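AP endonuclease, family protein 2 (Mycobacterium smegmatis, PDB 5TNV) binds a magnesium ion in a xylose isomerase-like TIM barrel and may have endonuclease activity. Local coordinates at residues Y256-D261 with G265-A270; P235-M240 with Y276-Y281; L192-D197 with D204-F209; R62-D67 with D305-C310. All blocks are in the same frame, centred on the assembly; numbering follows the deposited sequence.

Interaction 1 of 4, residues Y256-D261 with G265-A270; sequences YSRDFD and GAYSSA
Phe260 lays its CD1 corner over the centre of the Tyr267 ring, 3.4 Å above the plane, with the two rings inclined at 44° and their centroids 4.5 Å apart. Phe260 reaches this position because its CG stands opposite the backbone N (chi1 175°), which carries the ring across to the neighbouring strand. Beside the pair, the extended side chain of Arg258 runs along Tyr267 and brings NH2 to 3.7 Å from CE2; its guanidinium is held by the carbonyls of Val228, Leu230 and Arg232. The strands 251-261 and 266-272 form a beta hairpin at the edge of the barrel sheet. Asp259 and Ser268 pair by two bonds, Asp259 N donating to Ser268 O over 2.9 Å and Ser268 N returning a bond of 3.0 Å to Asp259 O. The bond from Ala270 N to Ser257 O is weak at 3.4 Å. Compared with the Phe260 and Tyr267 face, the one bearing Ser257, Asp259, Asp261, Ala266, Ser268 and Ala270 carries small or polar side chains with slight contacts. It also meets neighbouring subunits, Asp259 OD2 accepting from Ser269 N of the second subunit and Asp261 OD1 bonding to His231 of that subunit.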
loop_
_atom_site.group_PDB
_atom_site.type_symbol
_atom_site.label_atom_id
_atom_site.label_comp_id
_atom_site.label_asym_id
_atom_site.label_seq_id
_atom_site.Cartn_x
_atom_site.Cartn_y
_atom_site.Cartn_z
ATOM N N TYR A 256 8.136 -5.960 -2.041
ATOM C CA TYR A 256 7.541 -5.517 -3.290
ATOM C C TYR A 256 6.243 -6.263 -3.500
ATOM O O TYR A 256 6.206 -7.470 -3.189
ATOM C CB TYR A 256 8.414 -5.842 -4.513
ATOM C CG TYR A 256 9.728 -5.137 -4.510
ATOM C CD1 TYR A 256 10.821 -5.589 -3.785
ATOM C CD2 TYR A 256 9.911 -3.964 -5.259
ATOM C CE1 TYR A 256 12.020 -4.935 -3.777
ATOM C CE2 TYR A 256 11.118 -3.288 -5.274
ATOM C CZ TYR A 256 12.199 -3.772 -4.513
ATOM O OH TYR A 256 13.422 -3.164 -4.508
ATOM N N SER A 257 5.187 -5.639 -4.037
ATOM C CA SER A 257 4.163 -6.457 -4.679
ATOM C C SER A 257 4.830 -7.218 -5.830
ATOM O O SER A 257 5.818 -6.746 -6.405
ATOM C CB SER A 257 3.020 -5.605 -5.193
ATOM O OG SER A 257 3.486 -4.663 -6.136
ATOM N N ARG A 258 4.224 -8.348 -6.198
ATOM C CA ARG A 258 4.702 -9.139 -7.338
ATOM C C ARG A 258 3.463 -9.677 -8.045
ATOM O O ARG A 258 2.560 -10.205 -7.373
ATOM C CB ARG A 258 5.593 -10.279 -6.887
ATOM C CG ARG A 258 6.106 -11.189 -7.995
ATOM C CD ARG A 258 7.117 -12.206 -7.484
ATOM N NE ARG A 258 7.540 -13.149 -8.507
ATOM C CZ ARG A 258 8.390 -12.878 -9.504
ATOM N NH1 ARG A 258 8.990 -11.705 -9.573
ATOM N NH2 ARG A 258 8.609 -13.820 -10.408
ATOM N N ASP A 259 3.382 -9.551 -9.346
ATOM C CA ASP A 259 2.251 -10.051 -10.081
ATOM C C ASP A 259 2.719 -10.522 -11.462
ATOM O O ASP A 259 3.784 -10.147 -11.976
ATOM C CB ASP A 259 1.134 -9.025 -10.271
ATOM C CG ASP A 259 -0.248 -9.663 -10.471
ATOM O OD1 ASP A 259 -0.460 -10.751 -9.906
ATOM O OD2 ASP A 259 -1.082 -9.069 -11.174
ATOM N N PHE A 260 1.858 -11.318 -12.089
ATOM C CA PHE A 260 2.137 -11.866 -13.419
ATOM C C PHE A 260 0.785 -12.114 -14.089
ATOM O O PHE A 260 -0.179 -12.513 -13.415
ATOM C CB PHE A 260 2.925 -13.154 -13.296
ATOM C CG PHE A 260 3.207 -13.911 -14.559
ATOM C CD1 PHE A 260 4.101 -13.422 -15.505
ATOM C CD2 PHE A 260 2.570 -15.121 -14.814
ATOM C CE1 PHE A 260 4.387 -14.126 -16.664
ATOM C CE2 PHE A 260 2.817 -15.832 -15.979
ATOM C CZ PHE A 260 3.734 -15.334 -16.901
ATOM N N ASP A 261 0.747 -11.925 -15.395
ATOM C CA ASP A 261 -0.455 -12.090 -16.189
ATOM C C ASP A 261 -0.229 -13.184 -17.234
ATOM O O ASP A 261 0.366 -12.905 -18.267
ATOM C CB ASP A 261 -0.826 -10.783 -16.880
ATOM C CG ASP A 261 -2.121 -10.877 -17.643
ATOM O OD1 ASP A 261 -3.138 -11.307 -17.032
ATOM O OD2 ASP A 261 -2.152 -10.548 -18.844
ATOM N N GLY A 265 1.973 -12.688 -20.529
ATOM C CA GLY A 265 3.340 -12.829 -20.067
ATOM C C GLY A 265 3.896 -11.641 -19.330
ATOM O O GLY A 265 5.110 -11.656 -19.025
ATOM N N ALA A 266 3.110 -10.638 -19.022
ATOM C CA ALA A 266 3.608 -9.444 -18.310
ATOM C C ALA A 266 3.832 -9.707 -16.838
ATOM O O ALA A 266 2.977 -10.256 -16.160
ATOM C CB ALA A 266 2.629 -8.303 -18.442
ATOM N N TYR A 267 4.956 -9.249 -16.313
ATOM C CA TYR A 267 5.244 -9.185 -14.887
ATOM C C TYR A 267 5.068 -7.738 -14.392
ATOM O O TYR A 267 5.279 -6.809 -15.177
ATOM C CB TYR A 267 6.694 -9.578 -14.601
ATOM C CG TYR A 267 7.017 -11.042 -14.743
ATOM C CD1 TYR A 267 7.423 -11.579 -15.979
ATOM C CD2 TYR A 267 6.936 -11.896 -13.655
ATOM C CE1 TYR A 267 7.724 -12.922 -16.121
ATOM C CE2 TYR A 267 7.231 -13.243 -13.801
ATOM C CZ TYR A 267 7.615 -13.744 -15.027
ATOM O OH TYR A 267 7.912 -15.096 -15.109
ATOM N N SER A 268 4.846 -7.587 -13.106
ATOM C CA SER A 268 4.881 -6.289 -12.483
ATOM C C SER A 268 5.309 -6.411 -11.029
ATOM O O SER A 268 5.105 -7.432 -10.376
ATOM C CB SER A 268 3.538 -5.579 -12.668
ATOM O OG SER A 268 2.506 -6.352 -12.164
ATOM N N SER A 269 5.889 -5.324 -10.537
ATOM C CA SER A 269 6.242 -5.224 -9.105
ATOM C C SER A 269 6.274 -3.761 -8.709
ATOM O O SER A 269 6.506 -2.886 -9.552
ATOM C CB SER A 269 7.581 -5.898 -8.798
ATOM O OG SER A 269 8.641 -5.185 -9.413
ATOM N N ALA A 270 6.051 -3.506 -7.434
ATOM C CA ALA A 270 6.088 -2.152 -6.883
ATOM C C ALA A 270 6.675 -2.189 -5.490
ATOM O O ALA A 270 6.270 -3.027 -4.666
ATOM C CB ALA A 270 4.724 -1.494 -6.819
#

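Interaction 2 of 4, residues P235-M240 with Y276-Y281; sequences PHPSEM and YGYVNY
Pro237 packs against Tyr278 and Val279, its CD lying 3.6 Å from Tyr278 CE2 at the edge of the tyrosine ring and near the ring plane. This apolar contact joins the first turn of helix 237-244 to the loop that leads from strand 266-272 into helix 281-290, both on the TIM-barrel scaffold. The pyrrolidine and the tyrosine cross at about a right angle, whereas Pro237 and Val279 pass in opposite directions, with Pro237 CB 3.8 Å from Val279 CG2. His236 joins them: its CD2 comes to 3.5 Å from Tyr278 OH, and the two ring planes are inclined at 52°.

Behind this first shell, further bonds and packing position the partners. With chi1 at -170° the tyrosine ring is carried away from its own backbone N and out to the proline, and its hydroxyl is hydrogen-bonded to the Ile154 carbonyl of the second subunit, whose Trp155 meets the ring edge-to-face. The contact borders that second subunit. The backbone of Tyr278 is bonded to Tyr256, while Val279 O accepts from Asn255 ND2 and Val279 CG1 sits over the face of the Tyr281 ring. His236 is itself held by the helix it precedes. It occupies the N-cap position, and one face of its imidazole is covered by Pro237 CD, while its ND1 accepts from Ser238 N over 3.0 Å at an N-H...N angle of 160°.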
loop_
_atom_site.group_PDB
_atom_site.type_symbol
_atom_site.label_atom_id
_atom_site.label_comp_id
_atom_site.label_asym_id
_atom_site.label_seq_id
_atom_site.Cartn_x
_atom_site.Cartn_y
_atom_site.Cartn_z
ATOM N N PRO A 235 11.414 -18.523 -7.732
ATOM C CA PRO A 235 10.729 -19.368 -6.738
ATOM C C PRO A 235 10.045 -18.497 -5.685
ATOM O O PRO A 235 10.407 -17.338 -5.448
ATOM C CB PRO A 235 11.844 -20.198 -6.107
ATOM C CG PRO A 235 12.940 -20.177 -7.156
ATOM C CD PRO A 235 12.873 -18.800 -7.721
ATOM N N HIS A 236 9.040 -19.096 -5.026
ATOM C CA HIS A 236 8.330 -18.391 -3.980
ATOM C C HIS A 236 9.303 -17.996 -2.886
ATOM O O HIS A 236 10.227 -18.754 -2.532
ATOM C CB HIS A 236 7.213 -19.308 -3.425
ATOM C CG HIS A 236 6.274 -18.596 -2.505
ATOM N ND1 HIS A 236 6.590 -18.367 -1.187
ATOM C CD2 HIS A 236 5.080 -18.053 -2.776
ATOM C CE1 HIS A 236 5.570 -17.681 -0.672
ATOM N NE2 HIS A 236 4.639 -17.466 -1.595
ATOM N N PRO A 237 9.134 -16.809 -2.284
ATOM C CA PRO A 237 10.106 -16.393 -1.255
ATOM C C PRO A 237 10.171 -17.302 -0.079
ATOM O O PRO A 237 11.260 -17.333 0.568
ATOM C CB PRO A 237 9.668 -14.970 -0.857
ATOM C CG PRO A 237 8.414 -14.731 -1.548
ATOM C CD PRO A 237 8.133 -15.794 -2.571
ATOM N N SER A 238 9.133 -18.039 0.277
ATOM C CA SER A 238 9.205 -19.025 1.354
ATOM C C SER A 238 10.318 -20.031 1.127
ATOM O O SER A 238 11.072 -20.390 2.013
ATOM C CB SER A 238 7.893 -19.764 1.520
ATOM O OG SER A 238 7.492 -20.615 0.483
ATOM N N GLU A 239 10.384 -20.523 -0.089
ATOM C CA GLU A 239 11.340 -21.516 -0.503
ATOM C C GLU A 239 12.746 -20.901 -0.531
ATOM O O GLU A 239 13.736 -21.468 -0.048
ATOM C CB GLU A 239 11.000 -22.116 -1.851
ATOM C CG GLU A 239 11.985 -23.060 -2.475
ATOM C CD GLU A 239 11.700 -23.426 -3.893
ATOM O OE1 GLU A 239 10.453 -23.659 -4.176
ATOM O OE2 GLU A 239 12.719 -23.486 -4.650
ATOM N N MET A 240 12.843 -19.699 -1.116
ATOM C CA MET A 240 14.173 -19.091 -1.247
ATOM C C MET A 240 14.753 -18.759 0.110
ATOM O O MET A 240 15.931 -19.016 0.384
ATOM C CB MET A 240 14.093 -17.810 -2.086
ATOM C CG MET A 240 13.615 -18.016 -3.547
ATOM S SD MET A 240 14.038 -16.636 -4.620
ATOM C CE MET A 240 12.885 -15.372 -4.107
ATOM N N TYR A 276 2.872 -5.195 3.288
ATOM C CA TYR A 276 1.944 -5.174 2.141
ATOM C C TYR A 276 2.437 -5.874 0.913
ATOM O O TYR A 276 1.654 -6.020 -0.042
ATOM C CB TYR A 276 1.556 -3.725 1.778
ATOM C CG TYR A 276 1.021 -2.891 2.888
ATOM C CD1 TYR A 276 0.287 -3.426 3.960
ATOM C CD2 TYR A 276 1.261 -1.537 2.888
ATOM C CE1 TYR A 276 -0.191 -2.619 4.978
ATOM C CE2 TYR A 276 0.812 -0.733 3.923
ATOM C CZ TYR A 276 0.082 -1.259 4.966
ATOM O OH TYR A 276 -0.334 -0.422 5.952
ATOM N N GLY A 277 3.708 -6.271 0.833
ATOM C CA GLY A 277 4.239 -6.869 -0.360
ATOM C C GLY A 277 4.070 -8.375 -0.436
ATOM O O GLY A 277 3.353 -8.970 0.385
ATOM N N TYR A 278 4.682 -8.975 -1.419
ATOM C CA TYR A 278 4.476 -10.413 -1.745
ATOM C C TYR A 278 5.066 -11.335 -0.681
ATOM O O TYR A 278 4.489 -12.394 -0.378
ATOM C CB TYR A 278 5.077 -10.694 -3.112
ATOM C CG TYR A 278 4.732 -12.066 -3.658
ATOM C CD1 TYR A 278 3.459 -12.331 -4.100
ATOM C CD2 TYR A 278 5.682 -13.080 -3.765
ATOM C CE1 TYR A 278 3.137 -13.598 -4.607
ATOM C CE2 TYR A 278 5.374 -14.314 -4.266
ATOM C CZ TYR A 278 4.078 -14.581 -4.691
ATOM O OH TYR A 278 3.820 -15.849 -5.184
ATOM N N VAL A 279 6.231 -11.007 -0.129
ATOM C CA VAL A 279 6.803 -11.816 0.940
ATOM C C VAL A 279 5.943 -11.670 2.191
ATOM O O VAL A 279 5.493 -10.544 2.477
ATOM C CB VAL A 279 8.237 -11.355 1.257
ATOM C CG1 VAL A 279 8.862 -12.272 2.340
ATOM C CG2 VAL A 279 9.125 -11.319 0.029
ATOM N N ASN A 280 5.731 -12.758 2.928
ATOM C CA ASN A 280 5.130 -12.712 4.256
ATOM C C ASN A 280 6.250 -12.611 5.277
ATOM O O ASN A 280 6.808 -13.632 5.706
ATOM C CB ASN A 280 4.246 -13.917 4.512
ATOM C CG ASN A 280 3.532 -13.782 5.856
ATOM O OD1 ASN A 280 3.966 -13.065 6.764
ATOM N ND2 ASN A 280 2.427 -14.520 6.033
ATOM N N TYR A 281 6.632 -11.380 5.646
ATOM C CA TYR A 281 7.767 -11.235 6.551
ATOM C C TYR A 281 7.424 -11.588 7.991
ATOM O O TYR A 281 8.378 -11.765 8.799
ATOM C CB TYR A 281 8.375 -9.836 6.441
ATOM C CG TYR A 281 9.354 -9.725 5.275
ATOM C CD1 TYR A 281 10.592 -10.367 5.342
ATOM C CD2 TYR A 281 9.070 -9.011 4.137
ATOM C CE1 TYR A 281 11.500 -10.279 4.325
ATOM C CE2 TYR A 281 9.981 -8.912 3.089
ATOM C CZ TYR A 281 11.194 -9.546 3.190
ATOM O OH TYR A 281 12.148 -9.476 2.185
#

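Interaction 3 of 4, residues L192-D197 with D204-F209; sequences LEMYED and DDAVAF
The end of strand 189-193 and the loop that follows it run past helix 203-213 with their backbones well separated, the nearest CA atoms, those of Met194 and Ala206, being 7.0 Å apart. The two elements belong to a beta-alpha-beta unit of the TIM barrel, in which helix 203-213 leads on to strand 218-221 and packs against the outside of the sheet. Side chains alone bridge the gap, in two apolar contacts.

Leu192 points toward the helix and places CD1 at the edge of the Phe209 ring, near its plane, 3.8 Å from CE1. The two side chains cross at about a right angle, and Phe209 also touches Ile173 and Arg169 of helix 169-185, so its ring is in contact with both the strand and a second helix. Two residues further on, Met194 meets the small side chain of Ala206. Its chain runs straight as far as the sulfur and then bends at chi3 (60°), and both SD and CE come against the Ala206 methyl group. Ala206 also touches Leu220 on the next strand.

Between these two residues of the strand end lies Glu193, whose side chain turns to the other side of the strand, away from the helix. There its OE2 binds the magnesium ion together with Asp223 and His252, while OE1 is hydrogen-bonded to Asn139 ND2. The strand end that supplies this metal ligand is thus flanked on its helix side by Leu192 and Met194, the latter with SD 3.7 Å from Ala206 CB.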
loop_
_atom_site.group_PDB
_atom_site.type_symbol
_atom_site.label_atom_id
_atom_site.label_comp_id
_atom_site.label_asym_id
_atom_site.label_seq_id
_atom_site.Cartn_x
_atom_site.Cartn_y
_atom_site.Cartn_z
ATOM N N LEU A 192 27.633 -10.913 2.742
ATOM C CA LEU A 192 27.587 -10.891 1.294
ATOM C C LEU A 192 26.166 -10.722 0.796
ATOM O O LEU A 192 25.305 -11.565 1.007
ATOM C CB LEU A 192 28.139 -12.202 0.710
ATOM C CG LEU A 192 29.499 -12.673 1.257
ATOM C CD1 LEU A 192 29.861 -14.001 0.614
ATOM C CD2 LEU A 192 30.570 -11.606 1.016
ATOM N N GLU A 193 25.917 -9.568 0.158
ATOM C CA GLU A 193 24.566 -9.175 -0.238
ATOM C C GLU A 193 24.129 -9.852 -1.529
ATOM O O GLU A 193 24.674 -9.584 -2.617
ATOM C CB GLU A 193 24.514 -7.641 -0.369
ATOM C CG GLU A 193 23.154 -7.115 -0.712
ATOM C CD GLU A 193 23.128 -5.584 -0.760
ATOM O OE1 GLU A 193 24.083 -4.942 -0.292
ATOM O OE2 GLU A 193 22.092 -5.030 -1.251
ATOM N N MET A 194 23.090 -10.676 -1.423
ATOM C CA MET A 194 22.510 -11.282 -2.617
ATOM C C MET A 194 21.923 -10.213 -3.511
ATOM O O MET A 194 21.208 -9.320 -3.043
ATOM C CB MET A 194 21.451 -12.313 -2.218
ATOM C CG MET A 194 22.039 -13.512 -1.502
ATOM S SD MET A 194 20.870 -14.778 -1.023
ATOM C CE MET A 194 20.211 -15.248 -2.639
ATOM N N TYR A 195 22.187 -10.326 -4.807
ATOM C CA TYR A 195 21.817 -9.308 -5.804
ATOM C C TYR A 195 21.836 -10.022 -7.157
ATOM O O TYR A 195 22.724 -10.840 -7.430
ATOM C CB TYR A 195 22.732 -8.100 -5.727
ATOM C CG TYR A 195 22.384 -6.960 -6.672
ATOM C CD1 TYR A 195 22.744 -7.030 -8.022
ATOM C CD2 TYR A 195 21.708 -5.841 -6.246
ATOM C CE1 TYR A 195 22.436 -6.034 -8.915
ATOM C CE2 TYR A 195 21.427 -4.798 -7.122
ATOM C CZ TYR A 195 21.772 -4.898 -8.429
ATOM O OH TYR A 195 21.506 -3.842 -9.293
ATOM N N GLU A 196 20.899 -9.683 -8.005
ATOM C CA GLU A 196 20.723 -10.310 -9.314
ATOM C C GLU A 196 21.948 -10.167 -10.203
ATOM O O GLU A 196 22.668 -9.164 -10.235
ATOM C CB GLU A 196 19.485 -9.706 -9.990
ATOM C CG GLU A 196 19.470 -8.196 -10.149
ATOM C CD GLU A 196 18.906 -7.401 -8.991
ATOM O OE1 GLU A 196 18.990 -7.828 -7.831
ATOM O OE2 GLU A 196 18.351 -6.279 -9.227
ATOM N N ASP A 197 22.153 -11.225 -10.982
ATOM C CA ASP A 197 23.157 -11.228 -12.057
ATOM C C ASP A 197 24.573 -11.226 -11.513
ATOM O O ASP A 197 25.512 -10.867 -12.245
ATOM C CB ASP A 197 22.920 -10.111 -13.070
ATOM C CG ASP A 197 21.508 -10.050 -13.616
ATOM O OD1 ASP A 197 20.919 -11.137 -13.889
ATOM O OD2 ASP A 197 20.975 -8.921 -13.751
ATOM N N ASP A 204 20.499 -20.941 -4.790
ATOM C CA ASP A 204 21.479 -22.019 -4.910
ATOM C C ASP A 204 22.881 -21.465 -5.137
ATOM O O ASP A 204 23.843 -22.031 -4.572
ATOM C CB ASP A 204 21.101 -22.990 -6.011
ATOM C CG ASP A 204 19.918 -23.862 -5.740
ATOM O OD1 ASP A 204 19.497 -23.976 -4.571
ATOM O OD2 ASP A 204 19.397 -24.454 -6.702
ATOM N N ASP A 205 23.035 -20.430 -5.938
ATOM C CA ASP A 205 24.363 -19.899 -6.194
ATOM C C ASP A 205 24.930 -19.305 -4.927
ATOM O O ASP A 205 26.119 -19.414 -4.651
ATOM C CB ASP A 205 24.369 -18.879 -7.317
ATOM C CG ASP A 205 24.321 -19.474 -8.699
ATOM O OD1 ASP A 205 24.416 -20.696 -8.875
ATOM O OD2 ASP A 205 24.225 -18.628 -9.641
ATOM N N ALA A 206 24.087 -18.623 -4.131
ATOM C CA ALA A 206 24.546 -18.013 -2.872
ATOM C C ALA A 206 24.982 -19.064 -1.905
ATOM O O ALA A 206 26.004 -18.888 -1.220
ATOM C CB ALA A 206 23.427 -17.141 -2.329
ATOM N N VAL A 207 24.216 -20.148 -1.784
ATOM C CA VAL A 207 24.631 -21.218 -0.890
ATOM C C VAL A 207 25.947 -21.851 -1.304
ATOM O O VAL A 207 26.862 -22.090 -0.495
ATOM C CB VAL A 207 23.499 -22.299 -0.742
ATOM C CG1 VAL A 207 23.968 -23.510 0.064
ATOM C CG2 VAL A 207 22.248 -21.722 -0.068
ATOM N N ALA A 208 26.107 -22.103 -2.596
ATOM C CA ALA A 208 27.336 -22.717 -3.085
ATOM C C ALA A 208 28.521 -21.766 -2.854
ATOM O O ALA A 208 29.636 -22.213 -2.530
ATOM C CB ALA A 208 27.245 -23.106 -4.524
ATOM N N PHE A 209 28.264 -20.464 -3.010
ATOM C CA PHE A 209 29.336 -19.473 -2.840
ATOM C C PHE A 209 29.766 -19.424 -1.379
ATOM O O PHE A 209 30.977 -19.455 -1.072
ATOM C CB PHE A 209 28.900 -18.126 -3.346
ATOM C CG PHE A 209 30.006 -17.090 -3.469
ATOM C CD1 PHE A 209 30.393 -16.263 -2.427
ATOM C CD2 PHE A 209 30.661 -16.937 -4.693
ATOM C CE1 PHE A 209 31.402 -15.339 -2.595
ATOM C CE2 PHE A 209 31.671 -15.994 -4.871
ATOM C CZ PHE A 209 32.033 -15.209 -3.809
#

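Interaction 4 of 4, residues R62-D67 with D305-C310; sequences RELGFD and DSLGVC
Leu64 and Phe66, from the loop just after helix 51-63, pack on the first turns of helix 306-325, joining the first and last helices of the TIM barrel. At the start of 62-67, Arg62 reaches forward past the helix end: its NH1 donates to Phe66 O over 2.8 Å and forms a salt bridge with Asp67 OD1, both partners lying in the guanidinium plane. Leu64 then points at the opposing helix and sets CD1 against the branched end of Leu307, 3.7 Å from CG and 3.8 Å from CD2. Gly65, with positive phi, ends helix 51-63 in a Schellman motif, its N bonded to Arg62 O, and turns the chain back so that Phe66 also faces helix 306-325. The phenyl ring brings CZ to 3.5 Å from the carbonyl oxygen of Cys310 and 4.1 Å from its CB; Ala311 and Arg314 extend this packing along the helix. The opposing helix is capped by Asp305, whose OD2 also pairs with Arg282 of the third subunit. Its OD1 is approached by Gly308 N from above the carboxylate plane, in a capping bond of 3.0 Å.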
loop_
_atom_site.group_PDB
_atom_site.type_symbol
_atom_site.label_atom_id
_atom_site.label_comp_id
_atom_site.label_asym_id
_atom_site.label_seq_id
_atom_site.Cartn_x
_atom_site.Cartn_y
_atom_site.Cartn_z
ATOM N N ARG A 62 16.198 10.083 13.059
ATOM C CA ARG A 62 15.799 9.961 14.472
ATOM C C ARG A 62 14.356 10.385 14.684
ATOM O O ARG A 62 13.643 9.751 15.469
ATOM C CB ARG A 62 16.745 10.848 15.309
ATOM C CG ARG A 62 16.428 10.804 16.804
ATOM C CD ARG A 62 16.613 9.395 17.363
ATOM N NE ARG A 62 16.481 9.405 18.801
ATOM C CZ ARG A 62 16.357 8.286 19.474
ATOM N NH1 ARG A 62 16.367 7.103 18.858
ATOM N NH2 ARG A 62 16.234 8.306 20.769
ATOM N N GLU A 63 13.906 11.451 14.014
ATOM C CA GLU A 63 12.516 11.900 14.120
ATOM C C GLU A 63 11.501 10.806 13.793
ATOM O O GLU A 63 10.383 10.849 14.313
ATOM C CB GLU A 63 12.265 13.079 13.154
ATOM C CG GLU A 63 12.842 14.399 13.682
ATOM C CD GLU A 63 12.896 15.487 12.621
ATOM O OE1 GLU A 63 12.740 15.194 11.412
ATOM O OE2 GLU A 63 13.107 16.674 13.027
ATOM N N LEU A 64 11.876 9.892 12.943
ATOM C CA LEU A 64 11.009 8.788 12.511
ATOM C C LEU A 64 11.176 7.539 13.364
ATOM O O LEU A 64 10.546 6.509 13.060
ATOM C CB LEU A 64 11.180 8.537 11.018
ATOM C CG LEU A 64 10.612 9.614 10.129
ATOM C CD1 LEU A 64 11.155 9.498 8.716
ATOM C CD2 LEU A 64 9.107 9.574 10.138
ATOM N N GLY A 65 11.964 7.590 14.428
ATOM C CA GLY A 65 11.969 6.597 15.455
ATOM C C GLY A 65 13.173 5.680 15.502
ATOM O O GLY A 65 13.329 4.860 16.410
ATOM N N PHE A 66 14.091 5.801 14.532
ATOM C CA PHE A 66 15.258 4.915 14.529
ATOM C C PHE A 66 16.197 5.200 15.689
ATOM O O PHE A 66 16.362 6.338 16.121
ATOM C CB PHE A 66 16.054 5.115 13.237
ATOM C CG PHE A 66 15.397 4.483 12.043
ATOM C CD1 PHE A 66 15.663 3.135 11.771
ATOM C CD2 PHE A 66 14.547 5.164 11.200
ATOM C CE1 PHE A 66 15.060 2.485 10.698
ATOM C CE2 PHE A 66 13.933 4.524 10.127
ATOM C CZ PHE A 66 14.180 3.199 9.909
ATOM N N ASP A 67 16.835 4.133 16.172
ATOM C CA ASP A 67 17.997 4.166 17.048
ATOM C C ASP A 67 19.306 3.927 16.299
ATOM O O ASP A 67 20.358 4.352 16.773
ATOM C CB ASP A 67 17.865 3.098 18.134
ATOM C CG ASP A 67 16.744 3.344 19.096
ATOM O OD1 ASP A 67 16.601 4.430 19.576
ATOM O OD2 ASP A 67 16.026 2.390 19.423
ATOM N N ASP A 305 8.881 6.848 -1.135
ATOM C CA ASP A 305 9.416 7.586 0.025
ATOM C C ASP A 305 10.287 6.599 0.794
ATOM O O ASP A 305 9.837 5.928 1.735
ATOM C CB ASP A 305 8.328 8.176 0.896
ATOM C CG ASP A 305 8.866 8.875 2.116
ATOM O OD1 ASP A 305 10.099 8.964 2.344
ATOM O OD2 ASP A 305 8.012 9.371 2.907
ATOM N N SER A 306 11.517 6.465 0.390
ATOM C CA SER A 306 12.429 5.457 0.941
ATOM C C SER A 306 12.501 5.566 2.458
ATOM O O SER A 306 12.336 4.567 3.185
ATOM C CB SER A 306 13.831 5.623 0.327
ATOM O OG SER A 306 13.767 5.668 -1.106
ATOM N N LEU A 307 12.755 6.764 2.975
ATOM C CA LEU A 307 12.922 6.918 4.429
ATOM C C LEU A 307 11.643 6.665 5.184
ATOM O O LEU A 307 11.621 5.968 6.194
ATOM C CB LEU A 307 13.453 8.323 4.749
ATOM C CG LEU A 307 13.702 8.589 6.194
ATOM C CD1 LEU A 307 14.729 7.588 6.770
ATOM C CD2 LEU A 307 14.159 10.024 6.418
ATOM N N GLY A 308 10.515 7.187 4.673
ATOM C CA GLY A 308 9.253 6.998 5.338
ATOM C C GLY A 308 8.838 5.547 5.404
ATOM O O GLY A 308 8.344 5.048 6.430
ATOM N N VAL A 309 9.021 4.814 4.323
ATOM C CA VAL A 309 8.697 3.385 4.307
ATOM C C VAL A 309 9.658 2.621 5.200
ATOM O O VAL A 309 9.221 1.740 5.961
ATOM C CB VAL A 309 8.609 2.804 2.890
ATOM C CG1 VAL A 309 8.416 1.307 2.967
ATOM C CG2 VAL A 309 7.487 3.466 2.102
ATOM N N CYS A 310 10.943 2.925 5.174
ATOM C CA CYS A 310 11.870 2.270 6.097
ATOM C C CYS A 310 11.438 2.444 7.552
ATOM O O CYS A 310 11.529 1.537 8.337
ATOM C CB CYS A 310 13.298 2.798 5.922
ATOM S SG CYS A 310 14.114 2.181 4.400
#

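How the interactions relate
Along the chain, interaction 4 spans the other three, joining elements from the start and the end of the chain, while interaction 3 closes before interaction 2 opens and interaction 1 lies within the latter's span. Interactions 1 and 2 have centres about 13 Å apart and touch directly, strand 251-261 following helix 237-244 in the chain; both meet the second subunit. Interactions 1 and 3 reach the same sheet, with centres about 23 Å apart. Interactions 3 and 4 lie on opposite sides of the chain's centre, with centres about 28 Å apart. Interaction 3 holds the metal ligand Glu193 and touches no other chain of the assembly, whereas interactions 1, 2 and 4 border neighbouring subunits.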